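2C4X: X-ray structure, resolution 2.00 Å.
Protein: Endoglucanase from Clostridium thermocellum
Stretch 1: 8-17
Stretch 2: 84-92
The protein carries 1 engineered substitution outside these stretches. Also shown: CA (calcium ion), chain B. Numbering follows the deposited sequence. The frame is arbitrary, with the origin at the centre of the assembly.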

ATOM      1  N   GLN A   8     -19.264  28.897  26.434  1.00 37.65           N
ATOM      2  CA  GLN A   8     -18.133  28.168  25.854  1.00 36.44           C
ATOM      3  C   GLN A   8     -18.622  27.165  24.820  1.00 36.07           C
ATOM      4  O   GLN A   8     -19.599  26.428  25.066  1.00 35.47           O
ATOM      5  N   ALA A   9     -17.947  27.139  23.669  1.00 35.97           N
ATOM      6  CA  ALA A   9     -18.244  26.155  22.629  1.00 36.24           C
ATOM      7  C   ALA A   9     -17.814  24.763  23.102  1.00 36.27           C
ATOM      8  O   ALA A   9     -16.826  24.634  23.810  1.00 36.01           O
ATOM      9  N   PRO A  10     -18.581  23.722  22.733  1.00 36.48           N
ATOM     10  CA  PRO A  10     -18.253  22.383  23.202  1.00 36.82           C
ATOM     11  C   PRO A  10     -16.952  21.886  22.561  1.00 37.86           C
ATOM     12  O   PRO A  10     -16.465  22.487  21.597  1.00 37.95           O
ATOM     13  N   LYS A  11     -16.387  20.816  23.097  1.00 37.91           N
ATOM     14  CA  LYS A  11     -15.196  20.223  22.486  1.00 38.87           C
ATOM     15  C   LYS A  11     -15.571  18.974  21.696  1.00 38.48           C
ATOM     16  O   LYS A  11     -16.260  18.092  22.209  1.00 38.55           O
ATOM     17  N   ALA A  12     -15.164  18.957  20.430  1.00 37.66           N
ATOM     18  CA  ALA A  12     -15.504  17.904  19.492  1.00 37.17           C
ATOM     19  C   ALA A  12     -14.289  17.005  19.261  1.00 36.89           C
ATOM     20  O   ALA A  12     -13.171  17.474  18.991  1.00 36.23           O
ATOM     21  N   ILE A  13     -14.506  15.707  19.384  1.00 36.40           N
ATOM     22  CA  ILE A  13     -13.440  14.734  19.142  1.00 36.10           C
ATOM     23  C   ILE A  13     -14.105  13.392  18.883  1.00 35.65           C
ATOM     24  O   ILE A  13     -15.186  13.113  19.407  1.00 35.36           O
ATOM     25  N   PHE A  14     -13.467  12.576  18.057  1.00 35.16           N
ATOM     26  CA  PHE A  14     -13.915  11.206  17.887  1.00 35.29           C
ATOM     27  C   PHE A  14     -12.775  10.273  17.562  1.00 34.85           C
ATOM     28  O   PHE A  14     -11.715  10.710  17.111  1.00 34.58           O
ATOM     29  N   THR A  15     -13.008   8.986  17.830  1.00 34.75           N
ATOM     30  CA  THR A  15     -12.163   7.899  17.356  1.00 34.84           C
ATOM     31  C   THR A  15     -13.055   6.941  16.547  1.00 35.11           C
ATOM     32  O   THR A  15     -14.285   7.077  16.545  1.00 34.83           O
ATOM     33  N   PHE A  16     -12.444   5.985  15.849  1.00 34.98           N
ATOM     34  CA  PHE A  16     -13.223   4.983  15.126  1.00 35.02           C
ATOM     35  C   PHE A  16     -12.555   3.618  15.194  1.00 35.39           C
ATOM     36  O   PHE A  16     -11.357   3.512  15.449  1.00 35.25           O
ATOM     37  N   SER A  17     -13.361   2.584  14.973  1.00 35.64           N
ATOM     38  CA  SER A  17     -12.916   1.201  14.990  1.00 36.44           C
ATOM     39  C   SER A  17     -13.736   0.418  13.953  1.00 36.10           C
ATOM     40  O   SER A  17     -14.951   0.624  13.870  1.00 36.14           O
ATOM     41  N   SER A  84     -20.962  25.539  18.423  1.00 35.23           N
ATOM     42  CA  SER A  84     -20.429  24.297  17.893  1.00 36.01           C
ATOM     43  C   SER A  84     -18.916  24.304  17.692  1.00 35.82           C
ATOM     44  O   SER A  84     -18.293  25.366  17.603  1.00 35.96           O
ATOM     45  N   SER A  85     -18.350  23.095  17.648  1.00 35.72           N
ATOM     46  CA  SER A  85     -16.954  22.849  17.314  1.00 35.61           C
ATOM     47  C   SER A  85     -16.906  21.704  16.330  1.00 34.50           C
ATOM     48  O   SER A  85     -17.805  20.865  16.302  1.00 33.88           O
ATOM     49  N   SER A  86     -15.833  21.647  15.552  1.00 34.24           N
ATOM     50  CA  SER A  86     -15.636  20.550  14.622  1.00 33.67           C
ATOM     51  C   SER A  86     -14.288  19.867  14.816  1.00 33.76           C
ATOM     52  O   SER A  86     -13.309  20.502  15.248  1.00 33.61           O
ATOM     53  N   PHE A  87     -14.260  18.575  14.490  1.00 33.25           N
ATOM     54  CA  PHE A  87     -13.060  17.741  14.524  1.00 33.57           C
ATOM     55  C   PHE A  87     -13.110  16.902  13.251  1.00 33.46           C
ATOM     56  O   PHE A  87     -14.136  16.273  12.963  1.00 34.11           O
ATOM     57  N   THR A  88     -12.021  16.900  12.496  1.00 33.32           N
ATOM     58  CA  THR A  88     -11.940  16.151  11.239  1.00 33.81           C
ATOM     59  C   THR A  88     -10.796  15.148  11.304  1.00 34.56           C
ATOM     60  O   THR A  88      -9.682  15.487  11.715  1.00 34.14           O
ATOM     61  N   ALA A  89     -11.078  13.906  10.924  1.00 34.87           N
ATOM     62  CA  ALA A  89     -10.032  12.895  10.832  1.00 35.35           C
ATOM     63  C   ALA A  89     -10.213  12.124   9.532  1.00 36.08           C
ATOM     64  O   ALA A  89     -11.275  12.190   8.900  1.00 36.81           O
ATOM     65  N   THR A  90      -9.176  11.390   9.144  1.00 35.85           N
ATOM     66  CA  THR A  90      -9.162  10.661   7.889  1.00 36.29           C
ATOM     67  C   THR A  90      -9.322   9.160   8.143  1.00 35.91           C
ATOM     68  O   THR A  90      -8.745   8.619   9.087  1.00 35.20           O
ATOM     69  N   ILE A  91     -10.109   8.498   7.301  1.00 35.51           N
ATOM     70  CA  ILE A  91     -10.223   7.045   7.339  1.00 35.75           C
ATOM     71  C   ILE A  91      -9.924   6.457   5.954  1.00 35.71           C
ATOM     72  O   ILE A  91     -10.450   6.932   4.932  1.00 35.67           O
ATOM     73  N   LYS A  92      -9.074   5.433   5.928  1.00 35.50           N
ATOM     74  CA  LYS A  92      -8.776   4.718   4.696  1.00 35.52           C
ATOM     75  C   LYS A  92      -9.531   3.393   4.637  1.00 35.10           C
ATOM     76  O   LYS A  92      -9.492   2.590   5.571  1.00 35.13           O
TER

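The two stretches run in nearly the same direction, 18° apart, and no direct hydrogen bond crosses between them; side chains pack against each other and against backbone. Stretch 2 is a strand throughout, and its CA-to-CB bonds alternate: Ser85, Phe87, Ala89 and Ile91 point toward stretch 1, while Ser84, Ser86, Thr88, Thr90 and Lys92 point away.

Ser84 contributes mainly backbone. Its O lies 4.0 Å from Ala9 CB, and its N is 4.1 Å from Pro10 CD. Beyond this end, Gln8 does not touch stretch 2; its O binds the calcium ion at 2.4 Å, with a water and atoms from elsewhere in the structure completing the site.

Ser85, with chi1 m, enters among small neighbours. Its OG is 3.8 Å from Ala9 CB, but the 2.2 Å separation between Ser85 OG and Pro10 O is a clash in the model and supports no polar interaction. Firmer evidence of packing comes from Ala12, whose CB sits 3.5 Å from Ser85 O and 3.9 Å from Ser85 CB. Ser86, chi1 p, has its CA-to-CB bond pointing away, yet its carbonyl still helps join the stretches: water 1 donates to Ser86 O at 2.9 Å and to Ala12 O at 3.3 Å, bridging two acceptors that could not bond to each other.

Phe87, in the t rotamer, has the largest area covered by stretch 1. Ala12 CB meets Phe87 CB at 4.1 Å, and Ile13, t at both chi angles, lays CG1 over the ring face, 4.0 Å from the Phe87 centroid. The edge of the Phe87 ring is directed toward the face of Phe14 in an offset edge-to-face pair, with centroids 5.5 Å apart and planes at 80°. Phe14 uses chi1 p; its CB points sideways, but the ring end comes nearer, placing CE1 3.5 Å from Phe87 O. Phe14 N is buried by the contact and has no polar partner in the model.

Ala89 points toward stretch 1 and places CB 3.8 Å from Phe14 CZ. Thr90, m and outward-pointing, offers its backbone O to the edge of the Phe16 ring, 3.5 Å from CZ. Ile91, t at both chi angles, closes the contact: its CG1 is 3.6 Å from Phe16 CE1, and its CD1 lies over a face of that ring, 3.9 Å from the centroid. Phe16 points toward stretch 2 with chi1 p. Lys92 is extended and makes no contact.

The readable rule is alternation along stretch 2, with Ile13 and Ile91 each laid over a ring face.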

ATOM      1  CB  GLN A   8     -17.329  27.437  26.930  1.00 36.15           C
ATOM      2  CG  GLN A   8     -16.655  28.352  27.917  1.00 35.24           C
ATOM      3  CD  GLN A   8     -16.039  27.606  29.084  1.00 33.08           C
ATOM      4  OE1 GLN A   8     -15.575  26.471  28.954  1.00 34.15           O
ATOM      5  NE2 GLN A   8     -16.035  28.243  30.231  1.00 32.07           N
ATOM      6  CB  ALA A   9     -17.560  26.523  21.312  1.00 36.31           C
ATOM      7  CB  PRO A  10     -19.446  21.531  22.744  1.00 36.41           C
ATOM      8  CG  PRO A  10     -20.086  22.308  21.624  1.00 36.76           C
ATOM      9  CD  PRO A  10     -19.784  23.758  21.875  1.00 36.22           C
ATOM     10  CB  LYS A  11     -14.108  19.984  23.531  1.00 38.93           C
ATOM     11  CG  LYS A  11     -13.573  21.338  24.075  1.00 40.74           C
ATOM     12  CD  LYS A  11     -12.259  21.269  24.857  1.00 41.17           C
ATOM     13  CE  LYS A  11     -11.031  21.086  23.930  1.00 46.68           C
ATOM     14  NZ  LYS A  11     -10.927  22.027  22.743  1.00 47.55           N
ATOM     15  CB  ALA A  12     -15.983  18.499  18.175  1.00 37.27           C
ATOM     16  CB  ILE A  13     -12.450  14.621  20.345  1.00 36.40           C
ATOM     17  CG1 ILE A  13     -11.189  13.833  19.935  1.00 36.78           C
ATOM     18  CG2 ILE A  13     -13.148  13.990  21.555  1.00 37.14           C
ATOM     19  CD1 ILE A  13     -10.015  13.936  20.897  1.00 36.30           C
ATOM     20  CB  PHE A  14     -15.036  11.104  16.834  1.00 34.85           C
ATOM     21  CG  PHE A  14     -14.580  11.354  15.417  1.00 34.70           C
ATOM     22  CD1 PHE A  14     -14.632  12.636  14.868  1.00 34.13           C
ATOM     23  CD2 PHE A  14     -14.127  10.301  14.623  1.00 33.81           C
ATOM     24  CE1 PHE A  14     -14.222  12.867  13.546  1.00 33.77           C
ATOM     25  CE2 PHE A  14     -13.709  10.522  13.310  1.00 33.96           C
ATOM     26  CZ  PHE A  14     -13.758  11.802  12.770  1.00 33.56           C
ATOM     27  CB  THR A  15     -11.491   7.129  18.520  1.00 34.74           C
ATOM     28  OG1 THR A  15     -12.502   6.552  19.355  1.00 35.81           O
ATOM     29  CG2 THR A  15     -10.610   8.052  19.364  1.00 35.06           C
ATOM     30  CB  PHE A  16     -13.511   5.397  13.666  1.00 35.00           C
ATOM     31  CG  PHE A  16     -12.275   5.701  12.860  1.00 35.57           C
ATOM     32  CD1 PHE A  16     -11.512   4.670  12.298  1.00 34.13           C
ATOM     33  CD2 PHE A  16     -11.876   7.017  12.660  1.00 36.49           C
ATOM     34  CE1 PHE A  16     -10.368   4.948  11.561  1.00 34.40           C
ATOM     35  CE2 PHE A  16     -10.718   7.310  11.926  1.00 37.85           C
ATOM     36  CZ  PHE A  16      -9.966   6.267  11.373  1.00 35.52           C
ATOM     37  CB  SER A  17     -13.145   0.620  16.385  1.00 36.14           C
ATOM     38  OG  SER A  17     -12.452  -0.603  16.514  1.00 40.48           O
ATOM     39  CB  SER A  84     -21.154  23.916  16.601  1.00 36.15           C
ATOM     40  OG  SER A  84     -20.986  24.922  15.631  1.00 38.63           O
ATOM     41  CB  SER A  85     -16.172  22.418  18.561  1.00 35.91           C
ATOM     42  OG  SER A  85     -16.363  23.375  19.580  1.00 41.17           O
ATOM     43  CB  SER A  86     -15.805  21.035  13.175  1.00 33.93           C
ATOM     44  OG  SER A  86     -14.651  21.701  12.705  1.00 34.86           O
ATOM     45  CB  PHE A  87     -13.088  16.824  15.761  1.00 32.92           C
ATOM     46  CG  PHE A  87     -11.823  15.998  15.969  1.00 33.72           C
ATOM     47  CD1 PHE A  87     -11.732  14.688  15.477  1.00 32.92           C
ATOM     48  CD2 PHE A  87     -10.754  16.506  16.707  1.00 31.77           C
ATOM     49  CE1 PHE A  87     -10.571  13.921  15.694  1.00 32.67           C
ATOM     50  CE2 PHE A  87      -9.606  15.735  16.937  1.00 32.69           C
ATOM     51  CZ  PHE A  87      -9.518  14.447  16.427  1.00 32.31           C
ATOM     52  CB  THR A  88     -11.751  17.109  10.013  1.00 33.76           C
ATOM     53  OG1 THR A  88     -12.855  18.020   9.955  1.00 33.64           O
ATOM     54  CG2 THR A  88     -11.683  16.345   8.696  1.00 32.97           C
ATOM     55  CB  ALA A  89     -10.062  11.952  12.046  1.00 34.71           C
ATOM     56  CB  THR A  90      -7.838  10.958   7.115  1.00 36.66           C
ATOM     57  OG1 THR A  90      -7.928  12.252   6.507  1.00 38.71           O
ATOM     58  CG2 THR A  90      -7.588   9.939   6.033  1.00 37.37           C
ATOM     59  CB  ILE A  91     -11.634   6.593   7.874  1.00 35.81           C
ATOM     60  CG1 ILE A  91     -11.676   5.079   8.160  1.00 36.05           C
ATOM     61  CG2 ILE A  91     -12.778   7.024   6.921  1.00 35.76           C
ATOM     62  CD1 ILE A  91     -12.953   4.646   8.903  1.00 35.79           C
ATOM     63  CB  LYS A  92      -7.264   4.508   4.525  1.00 35.54           C
ATOM     64  CG  LYS A  92      -6.901   3.843   3.202  1.00 36.67           C
ATOM     65  CD  LYS A  92      -5.396   3.628   3.034  1.00 36.66           C
ATOM     66  CE  LYS A  92      -5.145   2.519   2.015  1.00 38.48           C
ATOM     67  NZ  LYS A  92      -3.710   2.424   1.636  1.00 41.14           N
TER
HETATM   68 CA    CA B1252     -21.578  25.471  26.037  1.00 36.44          CA
HETATM   69  O   HOH W   1     -13.041  20.629  18.177  1.00 49.48           O
HETATM   70  O   HOH W   2     -23.916  25.562  26.650  1.00 33.34           O